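Local coordinates for peptidyl tryptophan dihydroxylase (Pseudomonas putida, PDB 7CTQ), which uses FAD to dihydroxylate a peptidyl tryptophan, a step essential for biogenesis of the tryptophylquinone cofactor of quinohemoprotein amine dehydrogenase, at residues 244-249 with 263-269. Numbering follows the deposited sequence.
Sequences STAILA and AAMAVDP. With FAD (flavin-adenine dinucleotide), chain C.
Leu-248, in a t,p rotamer, lays its CD1 against CB of Met-265 at 3.9 Å, the apolar overlap of a non-hydrogen-bonded antiparallel pair (CA to CA 4.5 Å). Ile-247 and Ala-266, whose side chains lie on the opposite face, form the hydrogen-bonded pair (CA to CA 5.5 Å), Ile-247 N to Ala-266 O at 2.8 Å and Ala-266 N to Ile-247 O at 3.0 Å; both are extended (phi/psi -134/125 and -154/135). A third bond joins Ala-249 N to O of Ala-264, itself not extended (-95/-48), at 2.9 Å. Small alanines suit the close backbones: CB of Ala-246 rests 4.0 Å from CA of Val-267. Past the ladder, OD2 of Asp-268 is hydrogen-bonded to Tyr-325 OH. Pro-269, whose ring carbons are apolar, packs CB 3.4 Å from flavin atom C5X, so the ladder leads directly into the FAD pocket. Strand 247-249 lies between 265-266 and 153-154 in a three-stranded antiparallel sheet, with Leu-248 and Met-265 both packed on Ile-310 of helix 299-327.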
# COMPACT_ATOMS: atom_id res chain seq x y z
N SER A 244 -5.21 12.58 -2.46
CA SER A 244 -4.77 11.31 -3.02
C SER A 244 -3.34 11.41 -3.55
O SER A 244 -2.94 10.63 -4.42
CB SER A 244 -5.72 10.85 -4.12
OG SER A 244 -5.82 11.84 -5.12
N THR A 245 -2.59 12.40 -3.06
CA THR A 245 -1.20 12.60 -3.45
C THR A 245 -0.34 11.40 -3.05
O THR A 245 -0.52 10.81 -1.98
CB THR A 245 -0.67 13.87 -2.77
OG1 THR A 245 -1.46 15.01 -3.16
CG2 THR A 245 0.80 14.10 -3.10
N ALA A 246 0.61 11.04 -3.92
CA ALA A 246 1.60 10.03 -3.56
C ALA A 246 2.53 10.57 -2.47
O ALA A 246 3.20 11.58 -2.68
CB ALA A 246 2.39 9.62 -4.81
N ILE A 247 2.58 9.89 -1.33
CA ILE A 247 3.32 10.37 -0.16
C ILE A 247 4.14 9.22 0.44
O ILE A 247 3.58 8.18 0.80
CB ILE A 247 2.39 10.96 0.91
CG1 ILE A 247 1.67 12.19 0.36
CG2 ILE A 247 3.19 11.26 2.18
CD1 ILE A 247 0.46 12.63 1.21
N LEU A 248 5.44 9.43 0.58
CA LEU A 248 6.28 8.55 1.37
C LEU A 248 6.61 9.28 2.67
O LEU A 248 7.11 10.40 2.64
CB LEU A 248 7.56 8.19 0.61
CG LEU A 248 8.62 7.33 1.29
CD1 LEU A 248 8.14 5.93 1.62
CD2 LEU A 248 9.87 7.29 0.37
N ALA A 249 6.33 8.63 3.80
CA ALA A 249 6.46 9.29 5.10
C ALA A 249 7.92 9.60 5.43
O ALA A 249 8.81 8.78 5.21
CB ALA A 249 5.86 8.42 6.20
N ALA A 263 -0.12 5.19 6.36
CA ALA A 263 0.69 6.01 7.24
C ALA A 263 2.17 5.94 6.91
O ALA A 263 2.92 6.85 7.26
CB ALA A 263 0.49 5.59 8.69
N ALA A 264 2.62 4.86 6.26
CA ALA A 264 4.02 4.75 5.88
C ALA A 264 4.24 5.23 4.45
O ALA A 264 5.16 6.03 4.20
CB ALA A 264 4.50 3.30 6.04
N MET A 265 3.42 4.77 3.53
CA MET A 265 3.52 5.11 2.12
C MET A 265 2.18 4.88 1.44
O MET A 265 1.48 3.90 1.73
CB MET A 265 4.60 4.28 1.42
CG MET A 265 4.53 2.78 1.71
SD MET A 265 3.97 1.72 0.36
CE MET A 265 3.45 2.92 -0.85
N ALA A 266 1.88 5.74 0.48
CA ALA A 266 0.68 5.56 -0.32
C ALA A 266 0.91 6.23 -1.65
O ALA A 266 1.44 7.34 -1.69
CB ALA A 266 -0.55 6.15 0.37
N VAL A 267 0.55 5.56 -2.73
CA VAL A 267 0.56 6.17 -4.06
C VAL A 267 -0.89 6.45 -4.44
O VAL A 267 -1.82 6.10 -3.72
CB VAL A 267 1.28 5.28 -5.09
CG1 VAL A 267 2.66 4.92 -4.57
CG2 VAL A 267 0.48 4.01 -5.37
N ASP A 268 -1.09 7.11 -5.58
CA ASP A 268 -2.46 7.50 -5.89
C ASP A 268 -3.24 6.25 -6.33
O ASP A 268 -2.63 5.22 -6.64
CB ASP A 268 -2.50 8.67 -6.90
CG ASP A 268 -2.34 8.27 -8.39
OD1 ASP A 268 -2.20 7.09 -8.77
OD2 ASP A 268 -2.44 9.20 -9.22
N PRO A 269 -4.57 6.30 -6.34
CA PRO A 269 -5.37 5.07 -6.45
C PRO A 269 -5.59 4.54 -7.86
O PRO A 269 -6.42 3.64 -8.02
CB PRO A 269 -6.71 5.49 -5.83
CG PRO A 269 -6.81 6.94 -6.17
CD PRO A 269 -5.41 7.46 -5.98
PA FAD C . -7.08 2.69 6.37
O1A FAD C . -7.71 1.63 5.55
O2A FAD C . -7.48 4.10 5.95
O5B FAD C . -7.32 2.37 7.88
C5B FAD C . -7.18 3.38 8.89
C4B FAD C . -8.16 3.03 9.99
O4B FAD C . -7.90 3.88 11.13
C3B FAD C . -9.64 3.20 9.64
O3B FAD C . -10.40 2.14 10.21
C2B FAD C . -9.98 4.57 10.24
O2B FAD C . -11.34 4.70 10.64
C1B FAD C . -9.08 4.57 11.48
N9A FAD C . -8.72 5.87 12.03
C8A FAD C . -8.42 7.03 11.38
N7A FAD C . -8.12 8.03 12.17
C5A FAD C . -8.27 7.50 13.44
C6A FAD C . -8.13 8.04 14.73
N6A FAD C . -7.78 9.31 14.97
N1A FAD C . -8.35 7.23 15.79
C2A FAD C . -8.69 5.96 15.57
N3A FAD C . -8.86 5.34 14.39
C4A FAD C . -8.63 6.16 13.36
N1 FAD C . -7.42 0.79 -2.66
C2 FAD C . -7.89 -0.27 -3.39
O2 FAD C . -7.50 -1.42 -3.20
N3 FAD C . -8.84 -0.05 -4.37
C4 FAD C . -9.39 1.17 -4.71
O4 FAD C . -10.24 1.23 -5.59
C4X FAD C . -8.89 2.28 -3.93
N5 FAD C . -9.35 3.47 -4.19
C5X FAD C . -8.87 4.54 -3.45
C6 FAD C . -9.35 5.82 -3.72
C7 FAD C . -8.88 6.92 -3.01
C7M FAD C . -9.43 8.29 -3.33
C8 FAD C . -7.91 6.75 -2.02
C8M FAD C . -7.39 7.92 -1.23
C9 FAD C . -7.43 5.47 -1.74
C9A FAD C . -7.89 4.37 -2.45
N10 FAD C . -7.43 3.06 -2.19
C10 FAD C . -7.89 1.99 -2.93
C1' FAD C . -6.38 2.84 -1.19
C2' FAD C . -6.88 2.22 0.11
O2' FAD C . -7.99 2.94 0.63
C3' FAD C . -5.73 2.25 1.11
O3' FAD C . -4.57 1.76 0.45
C4' FAD C . -5.93 1.43 2.38
O4' FAD C . -7.26 1.58 2.89
C5' FAD C . -4.92 1.81 3.43
O5' FAD C . -5.02 0.88 4.52
P FAD C . -4.64 1.30 5.97
O1P FAD C . -3.16 1.72 5.94
O2P FAD C . -5.01 0.24 6.95
O3P FAD C . -5.50 2.61 6.21